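Local coordinates for protein peptidoglycan D,D-transpeptidase FtsI (Burkholderia pseudomallei, PDB 6HZI) that probably cross-links the peptide stems of peptidoglycan as a penicillin-binding D,D-transpeptidase, at residues M69-V74 against G256-T261; E230-L235 against P286-V291; S237-Q242 against N247-G252. All blocks are in the same frame, centred on the assembly; numbering follows the deposited sequence.

Interaction 1: M69-V74 against G256-T261; sequences MKPFTV and GGKSGT
Pro71 and Lys258 meet in a buried, apolar contact between the N-terminal part of helix 70-79 and strand 256-266, deep in the transpeptidase domain. No hydrogen bond joins the two segments; carbon does the touching. The proline ring presents CG to the lysine CG at 3.9 Å, with Pro71 CD close behind at 4.0 Å from that same Lys258 CG, and the lysine chain passes slantwise by the proline ring. Lys258 starts with its CG anti to the backbone N (chi1 -168°), then bends at chi2 and chi4, which curls the chain so that NZ bonds to Ser259 O at 3.2 Å, on a lone pair in the carbonyl plane. Lys70 runs alongside, its CD 4.4 Å from Lys258 CE. Both amines also bond to Ser121 OG, and Lys70 NZ reaches Ser67 OG and Asn123 OD1 as well. This is consistent with the SxxK, SxN and KSG elements that converge in penicillin-binding active sites, Ser67 being the probable nucleophile. Around this pair, Tyr194 of helix 187-198 touches both Pro71 and Lys258, Leu235 of helix 225-238 packs on Pro71, and strand 274-283 pairs with strand 256-266 through Lys258 and Val280.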
# COMPACT_ATOMS: atom_id res chain seq x y z
N MET A 69 -5.18 -3.13 -0.33
CA MET A 69 -5.08 -4.56 -0.73
C MET A 69 -5.59 -4.81 -2.15
O MET A 69 -5.21 -5.82 -2.73
CB MET A 69 -5.86 -5.45 0.24
CG MET A 69 -5.16 -5.59 1.60
SD MET A 69 -3.42 -6.11 1.49
CE MET A 69 -3.56 -7.68 0.64
N LYS A 70 -6.38 -3.91 -2.72
CA LYS A 70 -7.02 -4.12 -4.05
C LYS A 70 -5.97 -4.39 -5.12
O LYS A 70 -6.22 -5.23 -5.99
CB LYS A 70 -7.91 -2.93 -4.40
CG LYS A 70 -9.22 -2.96 -3.62
CD LYS A 70 -9.93 -1.63 -3.47
CE LYS A 70 -11.34 -1.83 -2.96
NZ LYS A 70 -11.99 -0.57 -2.54
N PRO A 71 -4.81 -3.68 -5.16
CA PRO A 71 -3.83 -3.96 -6.21
C PRO A 71 -3.29 -5.41 -6.18
O PRO A 71 -2.84 -5.87 -7.22
CB PRO A 71 -2.74 -2.90 -5.93
CG PRO A 71 -3.48 -1.75 -5.25
CD PRO A 71 -4.50 -2.46 -4.39
N PHE A 72 -3.29 -6.05 -4.99
CA PHE A 72 -2.82 -7.43 -4.75
C PHE A 72 -3.93 -8.37 -5.17
O PHE A 72 -3.56 -9.40 -5.75
CB PHE A 72 -2.41 -7.70 -3.28
CG PHE A 72 -1.19 -6.92 -2.86
CD1 PHE A 72 0.02 -7.14 -3.49
CD2 PHE A 72 -1.27 -5.91 -1.90
CE1 PHE A 72 1.16 -6.41 -3.17
CE2 PHE A 72 -0.12 -5.19 -1.58
CZ PHE A 72 1.09 -5.43 -2.23
N THR A 73 -5.21 -8.02 -4.94
CA THR A 73 -6.34 -8.81 -5.50
C THR A 73 -6.17 -8.87 -7.02
O THR A 73 -6.18 -9.94 -7.58
CB THR A 73 -7.71 -8.27 -5.08
OG1 THR A 73 -7.79 -8.29 -3.65
CG2 THR A 73 -8.85 -9.06 -5.72
N VAL A 74 -5.95 -7.74 -7.63
CA VAL A 74 -5.81 -7.63 -9.10
C VAL A 74 -4.49 -8.29 -9.54
O VAL A 74 -4.49 -8.98 -10.59
CB VAL A 74 -5.94 -6.14 -9.49
CG1 VAL A 74 -5.37 -5.85 -10.88
CG2 VAL A 74 -7.41 -5.73 -9.40
N GLY A 256 2.48 6.63 -8.44
CA GLY A 256 1.32 5.74 -8.36
C GLY A 256 1.24 5.21 -6.96
O GLY A 256 2.29 5.08 -6.32
N GLY A 257 0.05 4.96 -6.47
CA GLY A 257 -0.10 4.47 -5.10
C GLY A 257 -1.54 4.17 -4.86
O GLY A 257 -2.31 4.22 -5.81
N LYS A 258 -1.87 3.80 -3.64
CA LYS A 258 -3.24 3.40 -3.29
C LYS A 258 -3.51 3.87 -1.86
O LYS A 258 -2.55 3.80 -1.01
CB LYS A 258 -3.37 1.88 -3.43
CG LYS A 258 -4.80 1.38 -3.38
CD LYS A 258 -5.61 1.76 -4.60
CE LYS A 258 -7.11 1.63 -4.40
NZ LYS A 258 -7.60 2.61 -3.40
N SER A 259 -4.72 4.36 -1.61
CA SER A 259 -5.14 4.79 -0.26
C SER A 259 -6.03 3.72 0.37
O SER A 259 -6.68 2.91 -0.40
CB SER A 259 -5.78 6.14 -0.28
OG SER A 259 -7.17 6.04 -0.47
N GLY A 260 -6.03 3.68 1.70
CA GLY A 260 -7.01 2.90 2.47
C GLY A 260 -7.36 3.55 3.80
O GLY A 260 -6.59 4.42 4.29
N THR A 261 -8.47 3.11 4.37
CA THR A 261 -9.01 3.62 5.64
C THR A 261 -9.30 2.42 6.55
O THR A 261 -9.88 1.45 6.08
CB THR A 261 -10.21 4.53 5.36
OG1 THR A 261 -9.80 5.46 4.35
CG2 THR A 261 -10.64 5.27 6.60

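Interaction 2: E230-L235 against P286-V291; sequences EVRTML and PNPRIV
Arg232 reaches from helix 225-238 to the backbone of Pro286, and its NE donates to Pro286 O at 2.7 Å with an N-H...O angle of 159°. The oxygen sits at the edge of the guanidinium, close to its plane, and the donor nitrogen stands almost straight out from the end of the carbonyl. Beside this bond Pro288 supplies carbon: its CD lies 3.6 Å from Arg232 NE, and the proline side chain runs roughly perpendicular to the arginine chain. A bend at chi3 (-64°) turns the guanidinium off the line of the chain and brings NE round to the carbonyl. The other nitrogens keep it from rotating, NH1 bonding to Ile197 O and NH2 making a salt bridge to Asp200, so the end of helix 187-198 and the Pro286 carbonyl together hold the buried guanidinium. Further out, Met282 of strand 274-283 packs against both Arg232 and Pro288, while the peptide bond before Pro286 is cis. Arg289 and Ile290 both face Ala283 in a classic beta bulge. The whole is a helix packed beside the loop of the beta hairpin formed by strands 274-283 and 290-297 in the antiparallel sheet of the transpeptidase fold.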
# COMPACT_ATOMS: atom_id res chain seq x y z
N GLU A 230 1.87 -3.92 -15.15
CA GLU A 230 0.45 -3.60 -15.41
C GLU A 230 -0.21 -3.00 -14.18
O GLU A 230 -1.04 -2.08 -14.33
CB GLU A 230 -0.19 -4.88 -15.95
CG GLU A 230 0.17 -4.96 -17.39
CD GLU A 230 -0.35 -6.18 -18.01
OE1 GLU A 230 -0.79 -7.07 -17.20
OE2 GLU A 230 -0.33 -6.19 -19.27
N VAL A 231 0.15 -3.50 -13.00
CA VAL A 231 -0.38 -2.94 -11.73
C VAL A 231 0.24 -1.56 -11.52
O VAL A 231 -0.48 -0.64 -11.07
CB VAL A 231 -0.15 -3.93 -10.58
CG1 VAL A 231 -0.56 -3.36 -9.23
CG2 VAL A 231 -0.91 -5.21 -10.88
N ARG A 232 1.51 -1.39 -11.92
CA ARG A 232 2.16 -0.06 -11.83
C ARG A 232 1.38 0.96 -12.68
O ARG A 232 1.13 2.09 -12.16
CB ARG A 232 3.65 -0.15 -12.15
CG ARG A 232 4.50 -0.79 -11.06
CD ARG A 232 5.95 -0.33 -11.08
NE ARG A 232 6.69 -0.69 -12.29
CZ ARG A 232 7.14 -1.92 -12.55
NH1 ARG A 232 6.89 -2.92 -11.73
NH2 ARG A 232 7.80 -2.15 -13.66
N THR A 233 0.99 0.61 -13.91
CA THR A 233 0.13 1.49 -14.80
C THR A 233 -1.16 1.83 -14.06
O THR A 233 -1.54 2.99 -13.96
CB THR A 233 -0.18 0.80 -16.13
OG1 THR A 233 1.06 0.47 -16.76
CG2 THR A 233 -1.02 1.65 -17.04
N MET A 234 -1.78 0.83 -13.47
CA MET A 234 -3.01 1.06 -12.70
C MET A 234 -2.72 1.96 -11.48
O MET A 234 -3.57 2.81 -11.17
CB MET A 234 -3.61 -0.28 -12.26
CG MET A 234 -4.12 -1.12 -13.39
SD MET A 234 -4.52 -2.80 -12.77
CE MET A 234 -4.74 -3.69 -14.32
N LEU A 235 -1.62 1.77 -10.73
CA LEU A 235 -1.38 2.63 -9.53
C LEU A 235 -1.24 4.09 -9.99
O LEU A 235 -1.71 5.00 -9.28
CB LEU A 235 -0.15 2.17 -8.75
CG LEU A 235 -0.29 0.80 -8.08
CD1 LEU A 235 1.03 0.32 -7.49
CD2 LEU A 235 -1.41 0.78 -7.03
N PRO A 286 7.50 4.78 -15.06
CA PRO A 286 7.06 3.40 -14.79
C PRO A 286 8.06 2.50 -14.05
O PRO A 286 7.68 1.40 -13.73
CB PRO A 286 6.91 2.83 -16.22
CG PRO A 286 8.01 3.55 -17.03
CD PRO A 286 8.07 4.95 -16.41
N ASN A 287 9.30 2.94 -13.81
CA ASN A 287 10.34 2.14 -13.12
C ASN A 287 10.74 2.80 -11.81
O ASN A 287 11.61 3.67 -11.77
CB ASN A 287 11.60 1.98 -13.96
CG ASN A 287 11.28 1.50 -15.37
OD1 ASN A 287 10.86 0.36 -15.56
ND2 ASN A 287 11.51 2.39 -16.33
N PRO A 288 10.10 2.44 -10.69
CA PRO A 288 10.28 3.20 -9.47
C PRO A 288 11.65 3.01 -8.81
O PRO A 288 12.25 1.97 -8.90
CB PRO A 288 9.13 2.70 -8.59
CG PRO A 288 8.88 1.28 -9.09
CD PRO A 288 9.11 1.36 -10.58
N ARG A 289 12.09 4.04 -8.11
CA ARG A 289 13.33 4.07 -7.31
C ARG A 289 12.93 3.80 -5.85
O ARG A 289 13.67 3.11 -5.11
CB ARG A 289 14.03 5.40 -7.64
CG ARG A 289 15.30 5.68 -6.84
CD ARG A 289 16.56 4.89 -7.19
NE ARG A 289 17.73 5.39 -6.45
CZ ARG A 289 18.43 6.47 -6.80
NH1 ARG A 289 18.10 7.17 -7.88
NH2 ARG A 289 19.45 6.86 -6.07
N ILE A 290 11.80 4.33 -5.42
CA ILE A 290 11.41 4.29 -3.99
C ILE A 290 9.96 3.84 -3.89
O ILE A 290 9.17 4.16 -4.79
CB ILE A 290 11.61 5.64 -3.30
CG1 ILE A 290 10.85 6.77 -3.99
CG2 ILE A 290 13.09 5.95 -3.18
CD1 ILE A 290 10.74 8.02 -3.11
N VAL A 291 9.67 3.09 -2.83
CA VAL A 291 8.32 2.86 -2.30
C VAL A 291 8.19 3.72 -1.06
O VAL A 291 9.14 3.70 -0.22
CB VAL A 291 8.15 1.38 -1.95
CG1 VAL A 291 6.98 1.12 -1.01
CG2 VAL A 291 8.05 0.52 -3.22

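Interaction 3: S237-Q242 against N247-G252; sequences SVVSPQ and NAAVPG
The flat group that Val239 meets is the peptide joining Ala248 to Ala249: methyl CG1 sits over one face of it, almost directly above the nitrogen, and not at an edge. The modelled spacing, Val239 CG1 to Ala249 N at 3.0 Å, is too short to be taken literally. The connection between helix 225-238 and strand 256-266 of the transpeptidase fold doubles back on itself here, just ahead of the strand carrying the KSG sequence. Val239 does this work with both branches. CG1, anti to the backbone N (chi1 -176°), is the one laid on the peptide, while CG2 goes to the other alanine. Val239 CG1 also lies 3.5 Å from Ala249 CB. No hydrogen bond links the two segments directly; between them the contact is made by apolar groups. Val255 lies against Val239 from the rest of the loop, and Val250 rests on Ser315 and Val318 of helix 310-324, whose Ser315 OG also bonds to Ala249 O. On the helix side the chain turns at Ser240, whose OG donates to Ser237 O at 2.8 Å, tilted 16° from the carbonyl plane; the same Ser237 O takes Ser240 N at 3.3 Å. Across the contact, the apolar touch is finished by Val239 CG2, 3.8 Å from Ala248 CB.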
# COMPACT_ATOMS: atom_id res chain seq x y z
N SER A 237 -2.80 5.40 -12.49
CA SER A 237 -4.13 5.93 -12.86
C SER A 237 -4.83 6.47 -11.60
O SER A 237 -5.65 7.42 -11.74
CB SER A 237 -4.94 4.91 -13.59
OG SER A 237 -5.40 3.86 -12.73
N VAL A 238 -4.51 5.95 -10.42
CA VAL A 238 -5.17 6.37 -9.13
C VAL A 238 -4.95 7.86 -8.84
O VAL A 238 -5.83 8.48 -8.19
CB VAL A 238 -4.63 5.54 -7.95
CG1 VAL A 238 -5.00 6.16 -6.61
CG2 VAL A 238 -5.08 4.09 -8.03
N VAL A 239 -3.79 8.39 -9.24
CA VAL A 239 -3.33 9.74 -8.86
C VAL A 239 -3.51 10.67 -10.05
O VAL A 239 -2.84 11.66 -10.12
CB VAL A 239 -1.89 9.69 -8.34
CG1 VAL A 239 -1.42 11.04 -7.85
CG2 VAL A 239 -1.79 8.67 -7.22
N SER A 240 -4.48 10.36 -10.90
CA SER A 240 -5.01 11.24 -11.97
C SER A 240 -6.30 11.89 -11.48
O SER A 240 -6.86 11.56 -10.43
CB SER A 240 -5.19 10.47 -13.28
OG SER A 240 -6.33 9.63 -13.25
N PRO A 241 -6.80 12.90 -12.23
CA PRO A 241 -8.09 13.52 -11.92
C PRO A 241 -9.23 12.50 -11.82
O PRO A 241 -10.05 12.67 -10.98
CB PRO A 241 -8.26 14.51 -13.09
CG PRO A 241 -6.82 14.89 -13.45
CD PRO A 241 -6.11 13.56 -13.36
N GLN A 242 -9.17 11.42 -12.61
CA GLN A 242 -10.20 10.34 -12.65
C GLN A 242 -9.97 9.27 -11.57
O GLN A 242 -10.83 8.41 -11.42
CB GLN A 242 -10.19 9.62 -14.00
CG GLN A 242 -10.53 10.49 -15.19
CD GLN A 242 -9.45 11.48 -15.57
OE1 GLN A 242 -8.24 11.22 -15.46
NE2 GLN A 242 -9.90 12.65 -15.99
N ASN A 247 -4.74 13.89 -4.80
CA ASN A 247 -4.00 14.62 -3.73
C ASN A 247 -2.66 13.91 -3.40
O ASN A 247 -1.90 14.41 -2.55
CB ASN A 247 -4.88 14.81 -2.48
CG ASN A 247 -6.12 15.69 -2.72
OD1 ASN A 247 -6.18 16.49 -3.66
ND2 ASN A 247 -7.11 15.57 -1.83
N ALA A 248 -2.35 12.79 -4.05
CA ALA A 248 -1.06 12.09 -3.92
C ALA A 248 -0.11 12.53 -5.03
O ALA A 248 1.04 12.13 -4.99
CB ALA A 248 -1.26 10.59 -3.95
N ALA A 249 -0.60 13.27 -6.04
CA ALA A 249 0.20 13.63 -7.24
C ALA A 249 1.43 14.39 -6.77
O ALA A 249 1.35 15.08 -5.72
CB ALA A 249 -0.62 14.45 -8.21
N VAL A 250 2.53 14.27 -7.52
CA VAL A 250 3.79 14.95 -7.13
C VAL A 250 4.22 15.80 -8.30
O VAL A 250 4.64 15.29 -9.34
CB VAL A 250 4.91 13.98 -6.69
CG1 VAL A 250 6.19 14.74 -6.39
CG2 VAL A 250 4.51 13.16 -5.47
N PRO A 251 4.21 17.14 -8.12
CA PRO A 251 4.62 18.03 -9.20
C PRO A 251 5.98 17.57 -9.72
O PRO A 251 6.90 17.39 -8.93
CB PRO A 251 4.63 19.41 -8.52
CG PRO A 251 3.65 19.29 -7.32
CD PRO A 251 3.80 17.84 -6.88
N GLY A 252 6.05 17.28 -11.01
CA GLY A 252 7.33 17.05 -11.69
C GLY A 252 7.58 15.59 -11.94
O GLY A 252 8.47 15.28 -12.79

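From the N terminus, 69-74 comes first, and 230-235 and 237-242 follow more than 150 residues later. The chain then doubles back almost at once: 247-252 closes interaction 3, a short loop. Next, 256-261 closes interaction 1, and finally 286-291 closes interaction 2. Interaction 3 is therefore nested inside both of the others, while interactions 1 and 2 cross, their segments alternating. Interactions 2 and 3 both use helix 225-238 and adjoin in sequence. Met234 touches Val74, and Leu235 and Val238 touch Gly257, so this helix packs against both helix 70-79 and strand 256-266, with interaction 2 tying it also to the hairpin loop entering strand 290-297.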